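Local coordinates for protein ribulose bisphosphate carboxylase small chain (PDB 4F0H) that forms the small subunit of the sixteen-chain Rubisco assembly, the enzyme that carboxylates ribulose 1,5-bisphosphate, and probably supports the large subunits that carry the active sites, at residues Asn39-Arg44 with Asn77-Val82; Thr7-Pro12 with Val100-His105; Glu49-Pro54 with Ile68-Lys73. All coordinates share one frame; numbering follows the deposited sequence.

Contact 1: Asn39-Arg44 with Asn77-Val82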
loop_
_atom_site.group_PDB
_atom_site.type_symbol
_atom_site.label_atom_id
_atom_site.label_comp_id
_atom_site.label_asym_id
_atom_site.label_seq_id
_atom_site.Cartn_x
_atom_site.Cartn_y
_atom_site.Cartn_z
ATOM N N ASN B 39 -45.734 8.161 -8.846
ATOM C CA ASN B 39 -45.559 9.291 -9.763
ATOM C C ASN B 39 -44.076 9.803 -9.736
ATOM O O ASN B 39 -43.805 10.902 -10.130
ATOM C CB ASN B 39 -46.599 10.460 -9.547
ATOM C CG ASN B 39 -46.505 11.136 -8.159
ATOM O OD1 ASN B 39 -45.554 10.965 -7.430
ATOM N ND2 ASN B 39 -47.593 11.852 -7.760
ATOM N N ASP B 40 -43.129 8.986 -9.261
ATOM C CA ASP B 40 -41.709 9.225 -9.602
ATOM C C ASP B 40 -41.315 8.047 -10.507
ATOM O O ASP B 40 -41.065 6.937 -10.020
ATOM C CB ASP B 40 -40.863 9.291 -8.348
ATOM C CG ASP B 40 -39.373 9.252 -8.642
ATOM O OD1 ASP B 40 -38.982 9.335 -9.811
ATOM O OD2 ASP B 40 -38.583 9.170 -7.699
ATOM N N ILE B 41 -41.399 8.243 -11.818
ATOM C CA ILE B 41 -41.174 7.093 -12.756
ATOM C C ILE B 41 -39.641 6.704 -12.987
ATOM O O ILE B 41 -39.267 5.992 -13.937
ATOM C CB ILE B 41 -42.032 7.265 -14.039
ATOM C CG1 ILE B 41 -42.149 5.925 -14.790
ATOM C CG2 ILE B 41 -41.485 8.396 -14.908
ATOM C CD1 ILE B 41 -42.982 4.888 -14.146
ATOM N N HIS B 42 -38.752 7.196 -12.120
ATOM C CA HIS B 42 -37.327 6.837 -12.240
ATOM C C HIS B 42 -37.213 5.300 -12.258
ATOM O O HIS B 42 -37.866 4.587 -11.456
ATOM C CB HIS B 42 -36.561 7.392 -11.040
ATOM C CG HIS B 42 -35.069 7.390 -11.214
ATOM N ND1 HIS B 42 -34.295 6.236 -11.112
ATOM C CD2 HIS B 42 -34.210 8.400 -11.507
ATOM C CE1 HIS B 42 -33.016 6.552 -11.315
ATOM N NE2 HIS B 42 -32.941 7.861 -11.545
ATOM N N PRO B 43 -36.375 4.791 -13.137
ATOM C CA PRO B 43 -36.169 3.345 -13.242
ATOM C C PRO B 43 -35.500 2.712 -12.064
ATOM O O PRO B 43 -35.501 1.469 -11.988
ATOM C CB PRO B 43 -35.199 3.204 -14.429
ATOM C CG PRO B 43 -34.527 4.535 -14.540
ATOM C CD PRO B 43 -35.570 5.543 -14.148
ATOM N N ARG B 44 -34.915 3.517 -11.158
ATOM C CA ARG B 44 -34.328 2.929 -9.965
ATOM C C ARG B 44 -35.219 3.179 -8.738
ATOM O O ARG B 44 -34.752 3.004 -7.642
ATOM C CB ARG B 44 -32.933 3.468 -9.674
ATOM C CG ARG B 44 -31.965 3.476 -10.878
ATOM C CD ARG B 44 -31.334 2.102 -11.183
ATOM N NE ARG B 44 -30.575 1.521 -10.055
ATOM C CZ ARG B 44 -29.289 1.745 -9.770
ATOM N NH1 ARG B 44 -28.536 2.536 -10.517
ATOM N NH2 ARG B 44 -28.735 1.150 -8.723
ATOM N N ASN B 77 -53.971 9.794 -12.313
ATOM C CA ASN B 77 -52.767 10.422 -12.905
ATOM C C ASN B 77 -51.403 9.979 -12.291
ATOM O O ASN B 77 -50.442 10.764 -12.140
ATOM C CB ASN B 77 -52.919 11.931 -12.877
ATOM C CG ASN B 77 -52.937 12.455 -11.509
ATOM O OD1 ASN B 77 -53.316 11.750 -10.550
ATOM N ND2 ASN B 77 -52.504 13.699 -11.366
ATOM N N PHE B 78 -51.362 8.708 -11.947
ATOM C CA PHE B 78 -50.184 8.003 -11.486
ATOM C C PHE B 78 -49.998 6.872 -12.459
ATOM O O PHE B 78 -50.987 6.412 -13.059
ATOM C CB PHE B 78 -50.512 7.375 -10.136
ATOM C CG PHE B 78 -50.469 8.354 -8.977
ATOM C CD1 PHE B 78 -51.562 9.213 -8.736
ATOM C CD2 PHE B 78 -49.345 8.400 -8.116
ATOM C CE1 PHE B 78 -51.560 10.147 -7.661
ATOM C CE2 PHE B 78 -49.320 9.333 -7.017
ATOM C CZ PHE B 78 -50.450 10.212 -6.806
ATOM N N TYR B 79 -48.767 6.375 -12.599
ATOM C CA TYR B 79 -48.524 5.016 -13.173
ATOM C C TYR B 79 -48.979 4.029 -12.158
ATOM O O TYR B 79 -48.778 4.269 -10.927
ATOM C CB TYR B 79 -47.013 4.773 -13.367
ATOM C CG TYR B 79 -46.486 5.547 -14.529
ATOM C CD1 TYR B 79 -46.479 5.022 -15.799
ATOM C CD2 TYR B 79 -46.042 6.850 -14.355
ATOM C CE1 TYR B 79 -46.079 5.811 -16.855
ATOM C CE2 TYR B 79 -45.609 7.616 -15.413
ATOM C CZ TYR B 79 -45.655 7.090 -16.673
ATOM O OH TYR B 79 -45.154 7.873 -17.745
ATOM N N ILE B 80 -49.538 2.916 -12.638
ATOM C CA ILE B 80 -50.061 1.811 -11.784
ATOM C C ILE B 80 -49.664 0.558 -12.497
ATOM O O ILE B 80 -49.869 0.421 -13.752
ATOM C CB ILE B 80 -51.646 1.870 -11.676
ATOM C CG1 ILE B 80 -52.122 3.292 -11.247
ATOM C CG2 ILE B 80 -52.204 0.732 -10.826
ATOM C CD1 ILE B 80 -53.691 3.445 -11.125
ATOM N N LYS B 81 -49.127 -0.391 -11.723
ATOM C CA LYS B 81 -48.733 -1.655 -12.256
ATOM C C LYS B 81 -49.249 -2.823 -11.470
ATOM O O LYS B 81 -49.569 -2.716 -10.276
ATOM C CB LYS B 81 -47.209 -1.782 -12.355
ATOM C CG LYS B 81 -46.481 -1.548 -11.014
ATOM C CD LYS B 81 -44.983 -1.716 -11.188
ATOM C CE LYS B 81 -44.243 -1.944 -9.866
ATOM N NZ LYS B 81 -42.827 -1.535 -10.087
ATOM N N VAL B 82 -49.288 -3.967 -12.140
ATOM C CA VAL B 82 -49.702 -5.168 -11.442
ATOM C C VAL B 82 -48.514 -6.049 -11.357
ATOM O O VAL B 82 -47.758 -6.135 -12.344
ATOM C CB VAL B 82 -50.874 -5.886 -12.179
ATOM C CG1 VAL B 82 -51.223 -7.160 -11.433
ATOM C CG2 VAL B 82 -52.091 -4.967 -12.191
HETATM O O HOH W 1 -49.455 12.504 -9.967
#
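Ile-41 and Tyr-79 meet because Ile-41 turns CG1 anti to its own N (chi1 -163°), while Tyr-79 sets its ring anti to the carbonyl carbon. The contact lies at the margin of the four-stranded antiparallel sheet of the Rubisco small subunit, where the loop after strand 32-38 meets the residues that begin strand 79-86. Ile-41 CD1 lies over one face of the Tyr-79 ring, 3.7 Å from the ring centroid and 17° off the normal. This is a CH-pi contact, and the two side chains cross at about a right angle. The ring's far end is tied down separately, by a hydrogen bond between Tyr-79 OH and Glu-106. Beside it, Asn-39 and Phe-78 run alongside each other and point the same way. The amide and ring planes are only 13° apart. Asn-39 ND2 comes obliquely to the ring, 3.1 Å from Phe-78 CE2. Farther along the loop, Asp-40 OD1 accepts from His-42 N in an Asx turn, and Asp-40 OD2 forms a salt bridge with Arg-113 of a second small subunit. One water bridges the segments: it accepts from Asn-39 ND2 at 3.0 Å and donates to Asn-77 O at 3.0 Å.

Contact 2: Thr7-Pro12 with Val100-His105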
loop_
_atom_site.group_PDB
_atom_site.type_symbol
_atom_site.label_atom_id
_atom_site.label_comp_id
_atom_site.label_asym_id
_atom_site.label_seq_id
_atom_site.Cartn_x
_atom_site.Cartn_y
_atom_site.Cartn_z
ATOM N N THR B 7 -43.689 -5.500 -18.526
ATOM C CA THR B 7 -43.549 -6.588 -19.496
ATOM C C THR B 7 -44.182 -6.303 -20.872
ATOM O O THR B 7 -43.749 -6.881 -21.894
ATOM C CB THR B 7 -44.169 -7.846 -18.914
ATOM O OG1 THR B 7 -43.593 -8.053 -17.622
ATOM C CG2 THR B 7 -43.867 -9.057 -19.730
ATOM N N PHE B 8 -45.202 -5.443 -20.952
ATOM C CA PHE B 8 -45.874 -5.287 -22.250
ATOM C C PHE B 8 -45.991 -3.879 -22.779
ATOM O O PHE B 8 -46.911 -3.520 -23.600
ATOM C CB PHE B 8 -47.266 -5.886 -22.219
ATOM C CG PHE B 8 -47.326 -7.311 -21.704
ATOM C CD1 PHE B 8 -47.880 -7.583 -20.458
ATOM C CD2 PHE B 8 -46.877 -8.350 -22.452
ATOM C CE1 PHE B 8 -47.945 -8.932 -20.001
ATOM C CE2 PHE B 8 -46.951 -9.660 -21.985
ATOM C CZ PHE B 8 -47.496 -9.925 -20.772
ATOM N N SER B 9 -45.049 -3.062 -22.341
ATOM C CA SER B 9 -45.124 -1.653 -22.627
ATOM C C SER B 9 -44.868 -1.309 -24.052
ATOM O O SER B 9 -45.184 -0.195 -24.448
ATOM C CB SER B 9 -44.186 -0.874 -21.711
ATOM O OG SER B 9 -44.831 -0.840 -20.404
ATOM N N PHE B 10 -44.279 -2.212 -24.827
ATOM C CA PHE B 10 -44.165 -1.959 -26.296
ATOM C C PHE B 10 -45.426 -2.337 -27.054
ATOM O O PHE B 10 -45.538 -2.129 -28.271
ATOM C CB PHE B 10 -42.962 -2.666 -26.897
ATOM C CG PHE B 10 -41.753 -1.796 -27.004
ATOM C CD1 PHE B 10 -41.271 -1.420 -28.231
ATOM C CD2 PHE B 10 -41.077 -1.392 -25.864
ATOM C CE1 PHE B 10 -40.102 -0.654 -28.347
ATOM C CE2 PHE B 10 -39.900 -0.635 -25.968
ATOM C CZ PHE B 10 -39.447 -0.245 -27.212
ATOM N N LEU B 11 -46.366 -2.946 -26.359
ATOM C CA LEU B 11 -47.704 -3.116 -26.909
ATOM C C LEU B 11 -48.596 -1.854 -26.613
ATOM O O LEU B 11 -48.238 -1.021 -25.755
ATOM C CB LEU B 11 -48.294 -4.411 -26.349
ATOM C CG LEU B 11 -47.431 -5.637 -26.654
ATOM C CD1 LEU B 11 -48.171 -6.901 -26.226
ATOM C CD2 LEU B 11 -47.013 -5.755 -28.121
ATOM N N PRO B 12 -49.728 -1.694 -27.338
ATOM C CA PRO B 12 -50.752 -0.721 -26.924
ATOM C C PRO B 12 -51.179 -0.995 -25.484
ATOM O O PRO B 12 -51.121 -2.146 -25.056
ATOM C CB PRO B 12 -51.919 -0.973 -27.922
ATOM C CG PRO B 12 -51.181 -1.776 -29.161
ATOM C CD PRO B 12 -50.221 -2.614 -28.391
ATOM N N VAL B 100 -50.757 -0.898 -16.065
ATOM C CA VAL B 100 -52.238 -0.865 -16.300
ATOM C C VAL B 100 -52.810 0.538 -16.213
ATOM O O VAL B 100 -54.024 0.759 -16.390
ATOM C CB VAL B 100 -53.009 -1.743 -15.301
ATOM C CG1 VAL B 100 -52.604 -3.150 -15.417
ATOM C CG2 VAL B 100 -52.816 -1.203 -13.852
ATOM N N ASN B 101 -51.966 1.496 -15.874
ATOM C CA ASN B 101 -52.371 2.897 -16.030
ATOM C C ASN B 101 -51.202 3.806 -16.214
ATOM O O ASN B 101 -50.242 3.701 -15.449
ATOM C CB ASN B 101 -53.123 3.320 -14.787
ATOM C CG ASN B 101 -53.827 4.643 -14.957
ATOM O OD1 ASN B 101 -53.415 5.650 -14.389
ATOM N ND2 ASN B 101 -54.884 4.657 -15.741
ATOM N N ARG B 102 -51.298 4.742 -17.172
ATOM C CA ARG B 102 -50.285 5.796 -17.362
ATOM C C ARG B 102 -50.908 7.163 -17.204
ATOM O O ARG B 102 -52.047 7.351 -17.552
ATOM C CB ARG B 102 -49.714 5.743 -18.783
ATOM C CG ARG B 102 -49.071 4.431 -19.083
ATOM C CD ARG B 102 -48.753 4.283 -20.610
ATOM N NE ARG B 102 -48.126 2.966 -20.759
ATOM C CZ ARG B 102 -46.850 2.716 -20.582
ATOM N NH1 ARG B 102 -45.990 3.700 -20.350
ATOM N NH2 ARG B 102 -46.446 1.470 -20.698
ATOM N N PRO B 103 -50.168 8.144 -16.696
ATOM C CA PRO B 103 -50.696 9.519 -16.771
ATOM C C PRO B 103 -50.879 9.971 -18.242
ATOM O O PRO B 103 -50.472 9.258 -19.168
ATOM C CB PRO B 103 -49.667 10.324 -15.999
ATOM C CG PRO B 103 -48.420 9.485 -16.126
ATOM C CD PRO B 103 -48.876 8.085 -16.004
ATOM N N LYS B 104 -51.592 11.080 -18.479
ATOM C CA LYS B 104 -51.995 11.408 -19.860
ATOM C C LYS B 104 -50.832 11.924 -20.664
ATOM O O LYS B 104 -50.771 11.738 -21.871
ATOM C CB LYS B 104 -53.133 12.449 -19.880
ATOM C CG LYS B 104 -54.533 11.826 -19.867
ATOM C CD LYS B 104 -55.554 12.710 -19.136
ATOM C CE LYS B 104 -56.631 11.832 -18.461
ATOM N NZ LYS B 104 -57.170 10.765 -19.400
ATOM N N HIS B 105 -49.894 12.595 -20.006
ATOM C CA HIS B 105 -48.715 13.030 -20.759
ATOM C C HIS B 105 -47.483 12.741 -19.933
ATOM O O HIS B 105 -47.427 13.095 -18.765
ATOM C CB HIS B 105 -48.801 14.525 -21.105
ATOM C CG HIS B 105 -47.558 15.055 -21.737
ATOM N ND1 HIS B 105 -46.684 15.911 -21.083
ATOM C CD2 HIS B 105 -47.017 14.824 -22.960
ATOM C CE1 HIS B 105 -45.671 16.196 -21.887
ATOM N NE2 HIS B 105 -45.849 15.551 -23.028
#
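Ser-9 meets Arg-102 in a small polar contact between the N-terminal loop and the chain just past strand 93-101. Along the loop, Thr-7 comes first. Its OG1 bonds to Ser-97 O and to the backbone of a chain of another protein. Phe-8 opens a type I beta turn that ends at Leu-11, closed by Leu-11 N to Phe-8 O at 2.9 Å. Ser-9, inside this turn, does the touching. Its OG lies at the edge of the Arg-102 guanidinium, near the plane, 2.8 Å from Arg-102 NH2. The hydrogen bond runs from NH2 to OG but is weak, because its angle at the hydrogen is only 121°. Ser-9 CB sits 3.4 Å from the same Arg-102 NH2. Arg-102 reaches across with a chain extended from CG to NE (chi3 180°). The stronger partners lie outside the two segments: Gln-5 O for Ser-9 OG, and Ile-3 O for Arg-102 NH1. Next in the loop, Phe-10 N bonds to an acidic side chain of another protein's chain. The loop leads into helix 16-28, where Phe-8 packs on Gln-22. In the second segment, Val-100 and Asn-101 both face Ile-80 of strand 79-86, a classic beta bulge.

Contact 3: Glu49-Pro54 with Ile68-Lys73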
loop_
_atom_site.group_PDB
_atom_site.type_symbol
_atom_site.label_atom_id
_atom_site.label_comp_id
_atom_site.label_asym_id
_atom_site.label_seq_id
_atom_site.Cartn_x
_atom_site.Cartn_y
_atom_site.Cartn_z
ATOM N N GLU B 49 -45.632 2.849 -4.452
ATOM C CA GLU B 49 -46.580 2.785 -3.344
ATOM C C GLU B 49 -47.498 1.572 -3.511
ATOM O O GLU B 49 -47.850 1.192 -4.630
ATOM C CB GLU B 49 -47.438 4.055 -3.296
ATOM C CG GLU B 49 -46.628 5.331 -3.076
ATOM C CD GLU B 49 -45.651 5.235 -1.873
ATOM O OE1 GLU B 49 -46.051 4.912 -0.742
ATOM O OE2 GLU B 49 -44.477 5.546 -2.059
ATOM N N MET B 50 -47.903 0.989 -2.403
ATOM C CA MET B 50 -48.737 -0.216 -2.398
ATOM C C MET B 50 -50.202 0.195 -2.367
ATOM O O MET B 50 -50.572 1.033 -1.550
ATOM C CB MET B 50 -48.477 -0.963 -1.104
ATOM C CG MET B 50 -47.176 -1.687 -1.032
ATOM S SD MET B 50 -47.091 -2.900 0.344
ATOM C CE MET B 50 -47.695 -4.373 -0.448
ATOM N N TRP B 51 -51.046 -0.368 -3.234
ATOM C CA TRP B 51 -52.491 -0.152 -3.137
ATOM C C TRP B 51 -53.060 -1.316 -2.317
ATOM O O TRP B 51 -53.269 -2.418 -2.828
ATOM C CB TRP B 51 -53.140 -0.037 -4.495
ATOM C CG TRP B 51 -54.625 0.084 -4.489
ATOM C CD1 TRP B 51 -55.545 -0.935 -4.655
ATOM C CD2 TRP B 51 -55.383 1.281 -4.267
ATOM N NE1 TRP B 51 -56.836 -0.421 -4.555
ATOM C CE2 TRP B 51 -56.752 0.934 -4.319
ATOM C CE3 TRP B 51 -55.035 2.614 -4.046
ATOM C CZ2 TRP B 51 -57.778 1.891 -4.141
ATOM C CZ3 TRP B 51 -56.040 3.551 -3.856
ATOM C CH2 TRP B 51 -57.394 3.194 -3.943
ATOM N N GLY B 52 -53.260 -1.094 -1.013
ATOM C CA GLY B 52 -53.564 -2.259 -0.126
ATOM C C GLY B 52 -52.501 -3.373 -0.143
ATOM O O GLY B 52 -51.349 -3.154 -0.558
ATOM N N LEU B 53 -52.867 -4.564 0.318
ATOM C CA LEU B 53 -51.922 -5.670 0.496
ATOM C C LEU B 53 -52.000 -6.562 -0.745
ATOM O O LEU B 53 -53.015 -6.553 -1.427
ATOM C CB LEU B 53 -52.311 -6.456 1.775
ATOM C CG LEU B 53 -52.089 -5.661 3.086
ATOM C CD1 LEU B 53 -52.852 -6.172 4.269
ATOM C CD2 LEU B 53 -50.581 -5.689 3.419
ATOM N N PRO B 54 -50.931 -7.331 -1.065
ATOM C CA PRO B 54 -51.102 -8.276 -2.192
ATOM C C PRO B 54 -52.313 -9.241 -1.963
ATOM O O PRO B 54 -52.743 -9.395 -0.850
ATOM C CB PRO B 54 -49.767 -9.047 -2.190
ATOM C CG PRO B 54 -48.835 -8.147 -1.404
ATOM C CD PRO B 54 -49.669 -7.580 -0.344
ATOM N N ILE B 68 -58.012 -2.992 -9.230
ATOM C CA ILE B 68 -57.290 -2.250 -10.280
ATOM C C ILE B 68 -58.083 -0.988 -10.665
ATOM O O ILE B 68 -57.548 0.124 -10.818
ATOM C CB ILE B 68 -57.119 -3.110 -11.554
ATOM C CG1 ILE B 68 -56.205 -4.322 -11.279
ATOM C CG2 ILE B 68 -56.593 -2.260 -12.724
ATOM C CD1 ILE B 68 -55.926 -5.128 -12.554
ATOM N N ASN B 69 -59.381 -1.159 -10.775
ATOM C CA ASN B 69 -60.253 -0.073 -11.160
ATOM C C ASN B 69 -60.478 0.935 -10.059
ATOM O O ASN B 69 -60.504 2.153 -10.306
ATOM C CB ASN B 69 -61.533 -0.644 -11.803
ATOM C CG ASN B 69 -61.287 -0.972 -13.275
ATOM O OD1 ASN B 69 -60.783 -0.141 -13.971
ATOM N ND2 ASN B 69 -61.530 -2.197 -13.704
ATOM N N ALA B 70 -60.585 0.431 -8.835
ATOM C CA ALA B 70 -60.558 1.293 -7.674
ATOM C C ALA B 70 -59.225 2.111 -7.641
ATOM O O ALA B 70 -59.221 3.344 -7.404
ATOM C CB ALA B 70 -60.726 0.432 -6.399
ATOM N N CYS B 71 -58.090 1.449 -7.919
ATOM C CA CYS B 71 -56.818 2.221 -7.915
ATOM C C CYS B 71 -56.816 3.309 -9.028
ATOM O O CYS B 71 -56.446 4.474 -8.772
ATOM C CB CYS B 71 -55.618 1.326 -8.026
ATOM S SG CYS B 71 -54.078 2.226 -7.733
ATOM N N ARG B 72 -57.227 2.933 -10.235
ATOM C CA ARG B 72 -57.308 3.890 -11.353
ATOM C C ARG B 72 -58.160 5.100 -11.010
ATOM O O ARG B 72 -57.803 6.225 -11.378
ATOM C CB ARG B 72 -57.915 3.222 -12.571
ATOM C CG ARG B 72 -56.923 2.364 -13.318
ATOM C CD ARG B 72 -57.678 1.320 -14.054
ATOM N NE ARG B 72 -56.976 0.847 -15.237
ATOM C CZ ARG B 72 -57.426 -0.145 -16.016
ATOM N NH1 ARG B 72 -58.601 -0.716 -15.777
ATOM N NH2 ARG B 72 -56.715 -0.554 -17.074
ATOM N N LYS B 73 -59.264 4.907 -10.278
ATOM C CA LYS B 73 -60.093 6.065 -9.995
ATOM C C LYS B 73 -59.416 6.961 -8.980
ATOM O O LYS B 73 -59.394 8.187 -9.146
ATOM C CB LYS B 73 -61.536 5.733 -9.582
ATOM C CG LYS B 73 -62.152 4.590 -10.347
ATOM C CD LYS B 73 -61.978 4.677 -11.912
ATOM C CE LYS B 73 -62.331 3.325 -12.580
ATOM N NZ LYS B 73 -61.434 2.891 -13.704
#
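Trp-51 packs its indole on Cys-71 and Ala-70 of helix 61-74, so that the chain leaving edge strand 49-50 lies against the helix on one side of the antiparallel sheet. The tight part is the ring face. Cys-71 CB stands 3.8 Å from the centroid of the Trp-51 five-membered ring, only 9° off its normal, in a CH-pi contact. Cys-71 SG lies obliquely, 4.2 Å from the centroid of the Trp-51 five-membered ring, a sulfur-aromatic contact. With its SG anti to the backbone N (chi1 -170°), Cys-71 directs the sulfur toward the benzo side, 3.8 Å from Trp-51 CE3. Trp-51 CZ2 reaches 4.0 Å from Ala-70 CB. Glu-67 OE1 holds the indole NE1 by a hydrogen bond and so helps fix the ring. The looser side is polar. Lys-73 is exposed and its end leads away from 49-54; Gly-52, also exposed, follows Trp-51. Asn-69 OD1 accepts from Arg-72 NH1 at 2.9 Å and from Lys-73 NZ at 3.1 Å, on opposite faces of the amide plane. Arg-72 NH1 also forms a salt bridge with Asp-16. Inward, Cys-71 touches Ile-80 of strand 79-86, and Ile-68 packs on Ile-35 of strand 32-38 and on Ile-19 of helix 16-28.

All three contacts reach the same four-stranded sheet. Contact 1 is the buried one, its centre about 5 Å from the centre of the chain; the centres of contacts 2 and 3, both partly buried, lie about 9 Å and 11 Å from it. Chemistry does not simply follow depth: contacts 1 and 3 both set carbon over an aromatic face, one at a strand start and the other on a helix, while contact 2 rests on one weak polar bond. Contacts 1 and 2 join through neighbouring strands 79-86 and 93-101, with Ile-80 O 2.8 Å from Val-100 N. Contact 3 reaches contact 1 where Cys-71 SG packs on Ile-80 CD1, and contact 2 through a probable hydrogen bond from Arg-72 NH2 to Val-100 O.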